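Local coordinates for oligogalacturonate-specific porin kdgM (Dickeya dadantii, PDB 4FQE), which forms a monomeric beta-barrel porin in the outer membrane that is specific for oligogalacturonides and is required for full virulence, at residues Thr141-Lys144 with Asp145-Ile148. Residues are numbered along the deposited sequence; the frame is centred on the assembly and turned at random.
Sequences TFLK and DYTI. With C8E ((hydroxyethyloxy)tri(ethyloxy)octane), chain I.
The carbonyl oxygen of Y146 accepts the backbone N-H of F142, with CH groups of T141 gathered round the same atom. F142 N lies 2.9 Å from Y146 O and tilted out of the carbonyl plane, while the CA of T141 adds a CA-H...O contact of 3.2 Å to the same Y146 O and the methyl CG2 of T141 lies beside it. The return bond, Y146 N to F142 O at 3.1 Å, comes in almost head-on to the carbonyl, though its N-H is the more bent of the two, and together they make F142 and Y146 a hydrogen-bonded antiparallel pair. Between them L143, K144 and D145 form a three-residue connection, tightened by a gamma turn at K144 in which D145 N reaches L143 O from above the carbonyl plane. This is the turn of the beta hairpin formed by strands 131-142 and 146-157 of the twelve-stranded barrel, probably at its periplasmic end, as expected for tight turns in such porins. On the face carrying F142 and Y146, chi1 at 61° swings the F142 ring toward the other strand, beneath CB of Y146; that CB lies over the middle of the ring face, 3.5 Å from the F142 centroid and 15° off the normal, a CH-pi contact. The two rings are nearly parallel, yet offset so much that little of one lies over the other; Y146 instead meets the Y180 ring of the next strand, with CB of L143 at its own edge. Farther along, CE1 of F142 approaches CG2 of I148 at 4.0 Å, and that same methyl rests 3.7 Å from C4 of the detergent C8E, consistent with a membrane-facing surface. The other face, probably toward the pore, holds the non-hydrogen-bonded pair T141 and T147, whose OG1 atoms share a hydrogen bond of 3.2 Å.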
loop_
_atom_site.group_PDB
_atom_site.type_symbol
_atom_site.label_atom_id
_atom_site.label_comp_id
_atom_site.label_asym_id
_atom_site.label_seq_id
_atom_site.Cartn_x
_atom_site.Cartn_y
_atom_site.Cartn_z
ATOM N N THR A 141 11.827 8.635 -7.881
ATOM C CA THR A 141 12.599 9.256 -6.824
ATOM C C THR A 141 13.500 10.333 -7.380
ATOM O O THR A 141 14.169 10.139 -8.401
ATOM C CB THR A 141 13.404 8.201 -6.067
ATOM O OG1 THR A 141 12.486 7.238 -5.529
ATOM C CG2 THR A 141 14.197 8.821 -4.937
ATOM N N PHE A 142 13.468 11.494 -6.732
ATOM C CA PHE A 142 14.261 12.613 -7.194
ATOM C C PHE A 142 14.898 13.329 -6.014
ATOM O O PHE A 142 14.413 13.260 -4.860
ATOM C CB PHE A 142 13.402 13.561 -8.041
ATOM C CG PHE A 142 12.221 14.176 -7.311
ATOM C CD1 PHE A 142 11.041 13.470 -7.150
ATOM C CD2 PHE A 142 12.275 15.489 -6.859
ATOM C CE1 PHE A 142 9.950 14.044 -6.535
ATOM C CE2 PHE A 142 11.186 16.073 -6.255
ATOM C CZ PHE A 142 10.021 15.334 -6.072
ATOM N N LEU A 143 16.008 14.000 -6.297
ATOM C CA LEU A 143 16.730 14.780 -5.277
ATOM C C LEU A 143 17.096 13.903 -4.075
ATOM O O LEU A 143 17.089 14.359 -2.926
ATOM C CB LEU A 143 15.921 16.004 -4.830
ATOM C CG LEU A 143 15.863 17.146 -5.839
ATOM C CD1 LEU A 143 15.069 18.304 -5.283
ATOM C CD2 LEU A 143 17.262 17.585 -6.242
ATOM N N LYS A 144 17.431 12.652 -4.369
ATOM C CA LYS A 144 17.779 11.637 -3.386
ATOM C C LYS A 144 16.611 11.276 -2.457
ATOM O O LYS A 144 16.296 10.117 -2.334
ATOM C CB LYS A 144 19.028 12.049 -2.581
ATOM C CG LYS A 144 20.372 11.756 -3.243
ATOM C CD LYS A 144 20.309 11.504 -4.745
ATOM C CE LYS A 144 21.675 11.143 -5.311
ATOM N NZ LYS A 144 21.616 10.734 -6.756
ATOM N N ASP A 145 15.954 12.261 -1.844
ATOM C CA ASP A 145 15.058 11.978 -0.698
ATOM C C ASP A 145 13.559 12.066 -0.962
ATOM O O ASP A 145 12.750 11.699 -0.085
ATOM C CB ASP A 145 15.420 12.924 0.443
ATOM C CG ASP A 145 16.863 12.783 0.865
ATOM O OD1 ASP A 145 17.375 11.661 0.844
ATOM O OD2 ASP A 145 17.489 13.785 1.223
ATOM N N TYR A 146 13.180 12.602 -2.126
ATOM C CA TYR A 146 11.772 12.646 -2.511
ATOM C C TYR A 146 11.315 11.475 -3.365
ATOM O O TYR A 146 12.057 10.974 -4.229
ATOM C CB TYR A 146 11.476 13.922 -3.276
ATOM C CG TYR A 146 11.574 15.131 -2.447
ATOM C CD1 TYR A 146 10.474 15.582 -1.722
ATOM C CD2 TYR A 146 12.760 15.839 -2.366
ATOM C CE1 TYR A 146 10.559 16.716 -0.945
ATOM C CE2 TYR A 146 12.848 16.982 -1.597
ATOM C CZ TYR A 146 11.748 17.422 -0.895
ATOM O OH TYR A 146 11.830 18.552 -0.125
ATOM N N THR A 147 10.069 11.059 -3.149
ATOM C CA THR A 147 9.426 10.131 -4.051
ATOM C C THR A 147 8.056 10.640 -4.410
ATOM O O THR A 147 7.248 10.983 -3.518
ATOM C CB THR A 147 9.312 8.723 -3.433
ATOM O OG1 THR A 147 10.621 8.265 -3.086
ATOM C CG2 THR A 147 8.655 7.745 -4.406
ATOM N N ILE A 148 7.775 10.699 -5.710
ATOM C CA ILE A 148 6.398 10.968 -6.159
ATOM C C ILE A 148 5.860 9.665 -6.770
ATOM O O ILE A 148 6.534 9.030 -7.605
ATOM C CB ILE A 148 6.324 12.173 -7.132
ATOM C CG1 ILE A 148 4.868 12.564 -7.488
ATOM C CG2 ILE A 148 7.098 11.898 -8.428
ATOM C CD1 ILE A 148 4.142 13.480 -6.503
HETATM C C1 C8E I . 7.380 10.140 -13.064
HETATM C C2 C8E I . 5.912 9.758 -13.009
HETATM C C3 C8E I . 5.350 9.705 -11.582
HETATM C C4 C8E I . 4.688 11.020 -11.162
HETATM C C5 C8E I . 3.187 11.079 -11.445
HETATM C C6 C8E I . 2.464 12.011 -10.470
HETATM C C7 C8E I . 1.366 12.852 -11.113
HETATM C C8 C8E I . 0.314 11.970 -11.775
HETATM O O9 C8E I . -0.956 12.630 -11.810
HETATM C C10 C8E I . -1.988 11.855 -12.427
HETATM C C11 C8E I . -3.124 11.741 -11.428
HETATM O O12 C8E I . -4.374 11.947 -12.076
HETATM C C13 C8E I . -5.360 12.336 -11.126
HETATM C C14 C8E I . -6.682 12.516 -11.842
HETATM O O15 C8E I . -7.620 13.091 -10.924
HETATM C C16 C8E I . -8.920 12.539 -11.094
HETATM C C17 C8E I . -9.884 13.628 -11.516
HETATM O O18 C8E I . -11.205 13.200 -11.172
HETATM C C19 C8E I . -12.181 14.202 -11.469
HETATM C C20 C8E I . -12.405 15.063 -10.233
HETATM O O21 C8E I . -13.524 14.578 -9.477
#